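UDP-glucose 6-dehydrogenase (Pyrobaculum islandicum, PDB 3VTF) probably catalyses the NAD-dependent oxidation of UDP-glucose to UDP-glucuronate, using two NAD molecules in turn, and is seen here with UDP-glucose bound. Local coordinates at residues 317-320 / 321-325; 293-296 / 297-301; 431-435 / 436-440; 217-220 / 221-225. All blocks are in the same frame, centred on the assembly; numbering follows the deposited sequence.

How the contacts relate
Along the chain the order is contact 4, contact 2, contact 1, contact 3. Contact 4 turns from strand 216-219, an outermost strand within this chain of the N-terminal eight-stranded sheet, into the long helix 221-251, and contact 2 closes helix 285-298; their centres are about 20 Å apart and both touch the second subunit. Helix 304-328 follows and carries contact 1 into the UDP-binding half; the centre of contact 1 lies about 32 Å from that of contact 2. There it meets contact 3, about 15 Å away between centres, where Leu323 packs against Glu439 and Gly440 of strand 437-440, at the edge of the six-stranded parallel sheet within this chain. Contacts 3 and 4, about 48 Å apart between centres, thus mark the two alpha/beta domains.

Contact 1: 317-320 / 321-325; sequences PRYA and VQLLE
Leu323 N donates to Tyr319 O at 2.9 Å and Gln322 N to Arg318 O at 2.9 Å, the two shorter of four i to i+4 backbone bonds across this turn. Val321 N to Pro317 O and Leu324 N to Ala320 O are longer, and all four run fairly straight at the hydrogen. A water accepts from Gln322 NE2 at 3.0 Å and, weakly, from Arg318 NH2, so the amide and the guanidinium are joined through solvent on the exposed side of the helix. The turn belongs to helix 304-328, whose regular bonding is broken at Pro317, where the ring nitrogen has no hydrogen to give to the preceding turn and the helix kinks. With CG anti to the backbone N and beside the carbonyl carbon (chi1 -177°), the Tyr319 ring is set on the side of the next turn, where Leu323 CG covers one face, 4.3 Å from the ring centroid in a CH-pi contact. Leu323 CD1 reaches Tyr319 CE2 at 3.9 Å, while Gln322 OE1 sits at the ring edge. Further out, the Tyr319 ring meets that of Tyr315 and touches Leu247 and Lys250 of helix 221-251. An alanine here would remove the ring and is likely to uncover one side of Leu323 and leave Tyr315 without its partner ring. On other sides Pro317 and Val321 pack on Leu361 of helix 354-364, and Ala320 and Leu324 on Val424 of strand 422-425.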
# COMPACT_ATOMS: atom_id res chain seq x y z
N PRO A 317 -17.43 2.05 11.48
CA PRO A 317 -18.63 2.80 11.90
C PRO A 317 -19.29 2.25 13.20
O PRO A 317 -19.81 3.02 14.02
CB PRO A 317 -19.62 2.60 10.74
CG PRO A 317 -18.75 2.21 9.58
CD PRO A 317 -17.60 1.46 10.13
N ARG A 318 -19.25 0.93 13.39
CA ARG A 318 -19.72 0.32 14.65
C ARG A 318 -18.84 0.82 15.78
O ARG A 318 -19.33 1.14 16.88
CB ARG A 318 -19.65 -1.23 14.58
CG ARG A 318 -20.74 -1.89 13.71
CD ARG A 318 -20.54 -3.37 13.32
NE ARG A 318 -19.71 -4.16 14.26
CZ ARG A 318 -18.65 -4.94 13.92
NH1 ARG A 318 -18.25 -5.08 12.65
NH2 ARG A 318 -17.97 -5.63 14.86
N TYR A 319 -17.52 0.88 15.56
CA TYR A 319 -16.66 1.34 16.64
C TYR A 319 -16.94 2.79 17.05
O TYR A 319 -16.84 3.13 18.25
CB TYR A 319 -15.18 1.13 16.25
CG TYR A 319 -14.16 1.47 17.27
CD1 TYR A 319 -14.12 0.78 18.52
CD2 TYR A 319 -13.14 2.47 17.01
CE1 TYR A 319 -13.14 1.07 19.46
CE2 TYR A 319 -12.15 2.72 17.96
CZ TYR A 319 -12.18 2.06 19.18
OH TYR A 319 -11.20 2.38 20.09
N ALA A 320 -17.23 3.64 16.05
CA ALA A 320 -17.45 5.07 16.29
C ALA A 320 -18.71 5.20 17.20
O ALA A 320 -18.72 6.00 18.13
CB ALA A 320 -17.70 5.83 14.93
N VAL A 321 -19.76 4.44 16.88
CA VAL A 321 -20.99 4.46 17.65
C VAL A 321 -20.72 3.87 19.08
O VAL A 321 -21.17 4.44 20.07
CB VAL A 321 -22.10 3.69 16.89
CG1 VAL A 321 -23.38 3.36 17.80
CG2 VAL A 321 -22.44 4.46 15.61
N GLN A 322 -19.89 2.82 19.19
CA GLN A 322 -19.53 2.29 20.49
C GLN A 322 -18.80 3.33 21.37
O GLN A 322 -19.06 3.42 22.62
CB GLN A 322 -18.67 1.03 20.38
CG GLN A 322 -19.39 -0.17 19.75
CD GLN A 322 -18.43 -1.33 19.49
OE1 GLN A 322 -17.30 -1.35 20.02
NE2 GLN A 322 -18.88 -2.30 18.67
N LEU A 323 -17.90 4.11 20.76
CA LEU A 323 -17.22 5.17 21.51
C LEU A 323 -18.24 6.19 22.03
O LEU A 323 -18.14 6.61 23.19
CB LEU A 323 -16.19 5.91 20.62
CG LEU A 323 -14.97 5.09 20.18
CD1 LEU A 323 -14.19 5.80 19.11
CD2 LEU A 323 -14.11 4.77 21.44
N LEU A 324 -19.18 6.62 21.17
CA LEU A 324 -20.13 7.66 21.58
C LEU A 324 -20.98 7.12 22.80
O LEU A 324 -21.20 7.81 23.83
CB LEU A 324 -21.04 8.08 20.39
CG LEU A 324 -21.89 9.32 20.84
CD1 LEU A 324 -21.04 10.53 21.26
CD2 LEU A 324 -22.89 9.65 19.77
N GLU A 325 -21.48 5.90 22.62
CA GLU A 325 -22.27 5.17 23.60
C GLU A 325 -21.56 5.01 24.95
O GLU A 325 -22.13 5.31 26.00
CB GLU A 325 -22.60 3.80 23.03
CG GLU A 325 -23.44 2.90 23.93
CD GLU A 325 -23.74 1.61 23.20
OE1 GLU A 325 -24.85 1.42 22.65
OE2 GLU A 325 -22.80 0.81 23.07
O HOH W 1 -17.72 -5.07 18.18

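Contact 2: 293-296 / 297-301; sequences IRFG and ESLGL
Arg294 NH1 and Glu297 OE1 form a salt bridge of 2.9 Å, one turn apart in sequence. The two side chains run side by side, their guanidinium and carboxylate planes only 6° apart, and the carboxylate oxygen is met on its syn side. A water accepts from the same NH1 and donates to Glu297 OE2 at 2.6 Å, closing a second route between the charges. The bend at chi2 of Arg294 (-64°) turns its chain back to the glutamate, while NE is bonded to the carbonyl of Asp112. Beside this pair, Ile293 CG2 lies against Glu297 CD.

Ser298 OG donates to Phe295 O at 2.6 Å, its hydroxyl held between the backbone N and carbonyl carbon (chi1 81°) and folded back on the preceding turn. Phe295 O also receives a weak bond from Leu299 N. The neighbouring carbonyl, Gly296 O, is gripped twice, by Leu301 N at 2.9 Å and by Leu299 N at 2.9 Å, from opposite faces of its plane. With Gly300 N bonded to Glu297 O and Gly300 at positive phi, this is a Schellman motif ending helix 285-298.

Ile293 packs on Leu310 of helix 304-328, and Phe295, Leu299 and Leu301 rest on Leu248 of the second subunit. Chemically, the last-turn carbonyls of Phe295 and Gly296 are satisfied by a hydroxyl and by backbone amides beyond the helix, while the direct ion pair, with a water linking NH1 to OE2, probably offsets the two charges at the helix flank.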
# COMPACT_ATOMS: atom_id res chain seq x y z
N ILE A 293 -13.24 -10.16 -3.99
CA ILE A 293 -13.16 -11.32 -3.10
C ILE A 293 -13.98 -12.50 -3.73
O ILE A 293 -13.51 -13.63 -3.74
CB ILE A 293 -13.78 -10.93 -1.72
CG1 ILE A 293 -12.80 -10.00 -0.96
CG2 ILE A 293 -13.95 -12.18 -0.82
CD1 ILE A 293 -13.51 -9.21 0.22
N ARG A 294 -15.22 -12.19 -4.12
CA ARG A 294 -16.17 -13.23 -4.65
C ARG A 294 -15.61 -13.83 -5.95
O ARG A 294 -15.71 -15.03 -6.17
CB ARG A 294 -17.50 -12.63 -4.94
CG ARG A 294 -18.26 -12.23 -3.64
CD ARG A 294 -18.59 -13.49 -2.78
NE ARG A 294 -19.34 -13.03 -1.60
CZ ARG A 294 -18.87 -13.05 -0.38
NH1 ARG A 294 -17.68 -13.54 -0.11
NH2 ARG A 294 -19.62 -12.56 0.61
N PHE A 295 -15.00 -12.99 -6.78
CA PHE A 295 -14.39 -13.49 -8.02
C PHE A 295 -13.23 -14.43 -7.70
O PHE A 295 -13.14 -15.53 -8.26
CB PHE A 295 -13.87 -12.27 -8.89
CG PHE A 295 -13.26 -12.70 -10.21
CD1 PHE A 295 -14.04 -13.34 -11.18
CD2 PHE A 295 -11.92 -12.52 -10.45
CE1 PHE A 295 -13.51 -13.72 -12.43
CE2 PHE A 295 -11.36 -12.92 -11.65
CZ PHE A 295 -12.15 -13.52 -12.66
N GLY A 296 -12.30 -14.03 -6.80
CA GLY A 296 -11.20 -14.93 -6.43
C GLY A 296 -11.77 -16.24 -5.78
O GLY A 296 -11.29 -17.36 -6.07
N GLU A 297 -12.76 -16.09 -4.91
CA GLU A 297 -13.29 -17.32 -4.22
C GLU A 297 -13.88 -18.26 -5.26
O GLU A 297 -13.67 -19.45 -5.12
CB GLU A 297 -14.32 -16.96 -3.19
CG GLU A 297 -13.73 -16.26 -2.03
CD GLU A 297 -14.79 -15.83 -1.03
OE1 GLU A 297 -15.88 -15.38 -1.43
OE2 GLU A 297 -14.48 -15.86 0.15
N SER A 298 -14.46 -17.71 -6.33
CA SER A 298 -15.07 -18.53 -7.47
C SER A 298 -13.97 -19.31 -8.20
O SER A 298 -14.26 -20.32 -8.80
CB SER A 298 -15.84 -17.68 -8.48
OG SER A 298 -14.89 -17.09 -9.43
N LEU A 299 -12.70 -18.90 -8.09
CA LEU A 299 -11.63 -19.68 -8.61
C LEU A 299 -10.90 -20.48 -7.56
O LEU A 299 -9.75 -20.94 -7.82
CB LEU A 299 -10.65 -18.78 -9.37
CG LEU A 299 -11.27 -18.02 -10.55
CD1 LEU A 299 -10.31 -16.94 -11.09
CD2 LEU A 299 -11.75 -18.96 -11.67
N GLY A 300 -11.50 -20.63 -6.38
CA GLY A 300 -10.89 -21.43 -5.31
C GLY A 300 -9.83 -20.68 -4.49
O GLY A 300 -9.12 -21.30 -3.72
N LEU A 301 -9.69 -19.35 -4.64
CA LEU A 301 -8.62 -18.62 -3.87
C LEU A 301 -9.16 -18.06 -2.57
O LEU A 301 -10.35 -17.66 -2.49
CB LEU A 301 -8.14 -17.42 -4.70
CG LEU A 301 -7.51 -17.84 -6.03
CD1 LEU A 301 -7.40 -16.67 -7.04
CD2 LEU A 301 -6.20 -18.63 -5.85
O HOH W 2 -15.83 -14.88 2.16

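Contact 3: 431-435 / 436-440; sequences KAREA and KIYEG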
# COMPACT_ATOMS: atom_id res chain seq x y z
N LYS A 431 -9.92 21.30 14.69
CA LYS A 431 -10.72 22.18 15.56
C LYS A 431 -11.57 21.45 16.59
O LYS A 431 -11.78 21.99 17.72
CB LYS A 431 -11.57 23.20 14.80
CG LYS A 431 -11.50 24.58 15.54
CD LYS A 431 -12.52 25.55 15.05
CE LYS A 431 -12.68 26.82 15.89
NZ LYS A 431 -13.77 26.49 16.81
N ALA A 432 -12.01 20.23 16.28
CA ALA A 432 -12.90 19.46 17.15
C ALA A 432 -12.26 19.05 18.49
O ALA A 432 -12.94 18.69 19.41
CB ALA A 432 -13.48 18.26 16.43
N ARG A 433 -10.95 19.13 18.56
CA ARG A 433 -10.19 18.81 19.76
C ARG A 433 -10.54 19.74 20.94
O ARG A 433 -10.25 19.44 22.08
CB ARG A 433 -8.70 18.85 19.49
CG ARG A 433 -8.18 17.64 18.77
CD ARG A 433 -6.74 17.36 19.09
NE ARG A 433 -6.24 16.27 18.27
CZ ARG A 433 -6.14 15.02 18.67
NH1 ARG A 433 -5.68 14.11 17.84
NH2 ARG A 433 -6.49 14.67 19.89
N GLU A 434 -11.13 20.87 20.62
CA GLU A 434 -11.61 21.83 21.60
C GLU A 434 -12.82 21.32 22.39
O GLU A 434 -13.24 21.92 23.35
CB GLU A 434 -11.91 23.17 20.94
CG GLU A 434 -13.29 23.29 20.35
CD GLU A 434 -13.41 24.41 19.35
OE1 GLU A 434 -12.42 25.08 19.10
OE2 GLU A 434 -14.50 24.61 18.82
N ALA A 435 -13.42 20.23 21.91
CA ALA A 435 -14.61 19.59 22.53
C ALA A 435 -14.41 19.25 23.98
O ALA A 435 -13.27 19.08 24.38
CB ALA A 435 -14.93 18.31 21.77
N LYS A 436 -15.48 19.08 24.75
CA LYS A 436 -15.30 18.58 26.16
C LYS A 436 -14.69 17.18 26.19
O LYS A 436 -13.82 16.85 26.98
CB LYS A 436 -16.67 18.51 26.86
CG LYS A 436 -16.54 17.98 28.32
CD LYS A 436 -17.89 18.01 29.08
CE LYS A 436 -18.90 16.98 28.64
NZ LYS A 436 -19.98 17.49 27.73
N ILE A 437 -15.23 16.30 25.33
CA ILE A 437 -14.64 14.94 25.18
C ILE A 437 -14.36 14.77 23.63
O ILE A 437 -15.25 15.00 22.83
CB ILE A 437 -15.58 13.88 25.75
CG1 ILE A 437 -15.66 13.96 27.32
CG2 ILE A 437 -15.07 12.48 25.41
CD1 ILE A 437 -16.83 13.15 27.92
N TYR A 438 -13.11 14.53 23.25
CA TYR A 438 -12.73 14.29 21.88
C TYR A 438 -12.32 12.81 21.78
O TYR A 438 -11.32 12.41 22.42
CB TYR A 438 -11.59 15.21 21.52
CG TYR A 438 -11.12 14.99 20.08
CD1 TYR A 438 -11.86 15.50 18.99
CD2 TYR A 438 -9.98 14.22 19.83
CE1 TYR A 438 -11.45 15.27 17.69
CE2 TYR A 438 -9.59 13.94 18.51
CZ TYR A 438 -10.33 14.54 17.45
OH TYR A 438 -9.92 14.27 16.15
N GLU A 439 -13.04 12.01 20.98
CA GLU A 439 -12.59 10.67 20.69
C GLU A 439 -12.29 10.56 19.16
O GLU A 439 -13.20 10.55 18.40
CB GLU A 439 -13.69 9.72 21.03
CG GLU A 439 -13.93 9.52 22.52
CD GLU A 439 -12.90 8.64 23.19
OE1 GLU A 439 -11.99 8.08 22.50
OE2 GLU A 439 -12.96 8.55 24.44
N GLY A 440 -11.05 10.38 18.77
CA GLY A 440 -10.74 10.04 17.37
C GLY A 440 -11.17 8.59 17.10
O GLY A 440 -11.02 7.70 17.96
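Arg433 lies across the ring of Tyr438, and its side chain can be followed outward over that surface. CB is the point of departure. From it, CG is set anti to the carbonyl carbon (chi1 -78°), which places it above the middle of the ring, 3.9 Å from the centroid and only 7° off the normal, a CH-pi contact. CD carries the extended chain onward to NE, which comes within 4.1 Å of Tyr438 CE2. At CZ the distance to Tyr438 CE2 shortens to 3.6 Å, and NH2 stands by the CD2-CE2 bond of Tyr438, 3.5 Å from each of these carbons. The guanidinium is not laid flat on the ring: the planes are 47° apart, and CE2 lies over one guanidinium face. Its NH2 is held by a salt bridge to the C-terminal carboxylate of Ala444.

The turn, a 3-10 segment at residues 431-434, leads into strand 437-440, an outermost strand within this chain of the parallel sheet in the UDP-binding domain, which pairs with strand 422-425. Ala432 also touches the ring, its CB 3.8 Å from Tyr438 CE1 and Ala432 O 3.4 Å from Tyr438 CD1. Tyr438 OH is hydrogen-bonded to Asp425 and Trp443. A leucine in place of Tyr438 would remove both the flat surface and the hydroxyl, and would probably leave Arg433 CG without its aromatic bed and Asp425 short of a partner.

Contact 4: 217-220 / 221-225; sequences LVMK and PREAE
Lys220 and Glu223 meet at the start of helix 221-251, where strand 216-219 of the N-terminal sheet turns into the long helix and Lys220 takes the N-cap position. Pro221 opens the first turn; its ring nitrogen has no hydrogen to give, but in the first turn a residue's N-H has no preceding helical carbonyl to bond, so a proline costs nothing there. At Arg222 the side chain heads away from the strand, and its NH1 is bonded to the carbonyl of Leu252 of the second subunit.

Glu223 turns back toward the strand end. With CG anti to the carbonyl carbon (chi1 -67°) and the chain extended beyond it, OE1 accepts from Lys220 N at 2.9 Å. OE1 is met on its anti side, the donor 27° out of the carboxylate plane. This is the side-chain-to-backbone half of a capping box. OE1 also lies 3.3 Å from Lys220 CG and 3.3 Å from Met219 CB, so the aliphatic parts of both residues gather round the buried oxygen. The opposite charge of Lys220 NZ, 5.0 Å from Glu223 OE2, would probably favour the ionised acid, and OE2 has a weak bond to Asp255 N of the second subunit.

Ala224 fits beside Met219, whose SD approaches Ala224 N at 3.5 Å and whose CG is 4.1 Å from Ala224 CB. Both residues also pack on Val193. The carboxylate of Glu225 is hydrogen-bonded to Thr151 OG1 and Gly149 N. The first helical bond, Ala224 N to Lys220 O, is 3.1 Å long and almost straight, at 174° at the hydrogen.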
# COMPACT_ATOMS: atom_id res chain seq x y z
N LEU A 217 -0.73 2.41 -21.88
CA LEU A 217 -0.23 1.07 -21.78
C LEU A 217 -1.16 0.09 -22.45
O LEU A 217 -2.32 -0.10 -22.01
CB LEU A 217 -0.08 0.63 -20.30
CG LEU A 217 1.05 1.28 -19.49
CD1 LEU A 217 0.93 2.78 -19.42
CD2 LEU A 217 0.93 0.78 -18.04
N VAL A 218 -0.65 -0.60 -23.46
CA VAL A 218 -1.48 -1.50 -24.21
C VAL A 218 -1.19 -2.89 -23.68
O VAL A 218 -0.02 -3.28 -23.51
CB VAL A 218 -1.12 -1.43 -25.75
CG1 VAL A 218 -1.80 -2.59 -26.51
CG2 VAL A 218 -1.50 -0.04 -26.30
N MET A 219 -2.20 -3.66 -23.36
CA MET A 219 -2.00 -4.96 -22.72
C MET A 219 -3.18 -5.87 -23.05
O MET A 219 -4.05 -5.45 -23.76
CB MET A 219 -1.82 -4.81 -21.20
CG MET A 219 -3.03 -4.25 -20.49
SD MET A 219 -2.74 -3.90 -18.73
CE MET A 219 -1.51 -2.62 -18.78
N LYS A 220 -3.21 -7.10 -22.58
CA LYS A 220 -4.37 -7.97 -22.81
C LYS A 220 -5.63 -7.47 -22.10
O LYS A 220 -5.54 -6.84 -21.07
CB LYS A 220 -4.08 -9.38 -22.33
CG LYS A 220 -2.76 -9.97 -22.76
CD LYS A 220 -2.67 -11.41 -22.30
CE LYS A 220 -1.49 -12.15 -22.90
NZ LYS A 220 -1.35 -13.46 -22.23
N PRO A 221 -6.81 -7.81 -22.62
CA PRO A 221 -8.05 -7.35 -22.02
C PRO A 221 -8.16 -7.83 -20.56
O PRO A 221 -8.58 -7.07 -19.72
CB PRO A 221 -9.11 -7.98 -22.90
CG PRO A 221 -8.49 -7.98 -24.24
CD PRO A 221 -7.06 -8.37 -23.96
N ARG A 222 -7.75 -9.05 -20.28
CA ARG A 222 -7.77 -9.55 -18.91
C ARG A 222 -6.84 -8.77 -17.97
O ARG A 222 -7.19 -8.57 -16.82
CB ARG A 222 -7.42 -11.03 -18.87
CG ARG A 222 -8.60 -11.94 -19.02
CD ARG A 222 -8.21 -13.41 -18.93
NE ARG A 222 -9.37 -14.22 -19.18
CZ ARG A 222 -9.51 -15.49 -18.85
NH1 ARG A 222 -8.55 -16.16 -18.23
NH2 ARG A 222 -10.64 -16.10 -19.14
N GLU A 223 -5.66 -8.40 -18.44
CA GLU A 223 -4.73 -7.62 -17.64
C GLU A 223 -5.29 -6.26 -17.30
O GLU A 223 -5.31 -5.88 -16.15
CB GLU A 223 -3.40 -7.48 -18.34
CG GLU A 223 -2.66 -8.79 -18.47
CD GLU A 223 -1.50 -8.75 -19.43
OE1 GLU A 223 -1.53 -7.99 -20.40
OE2 GLU A 223 -0.56 -9.50 -19.21
N ALA A 224 -5.82 -5.57 -18.30
CA ALA A 224 -6.49 -4.28 -18.06
C ALA A 224 -7.66 -4.41 -17.05
O ALA A 224 -7.83 -3.56 -16.17
CB ALA A 224 -6.97 -3.76 -19.39
N GLU A 225 -8.49 -5.49 -17.15
CA GLU A 225 -9.58 -5.64 -16.20
C GLU A 225 -9.03 -5.85 -14.80
O GLU A 225 -9.59 -5.31 -13.82
CB GLU A 225 -10.48 -6.89 -16.61
CG GLU A 225 -11.26 -6.52 -17.93
CD GLU A 225 -11.84 -7.78 -18.66
OE1 GLU A 225 -11.21 -8.86 -18.70
OE2 GLU A 225 -12.99 -7.67 -19.15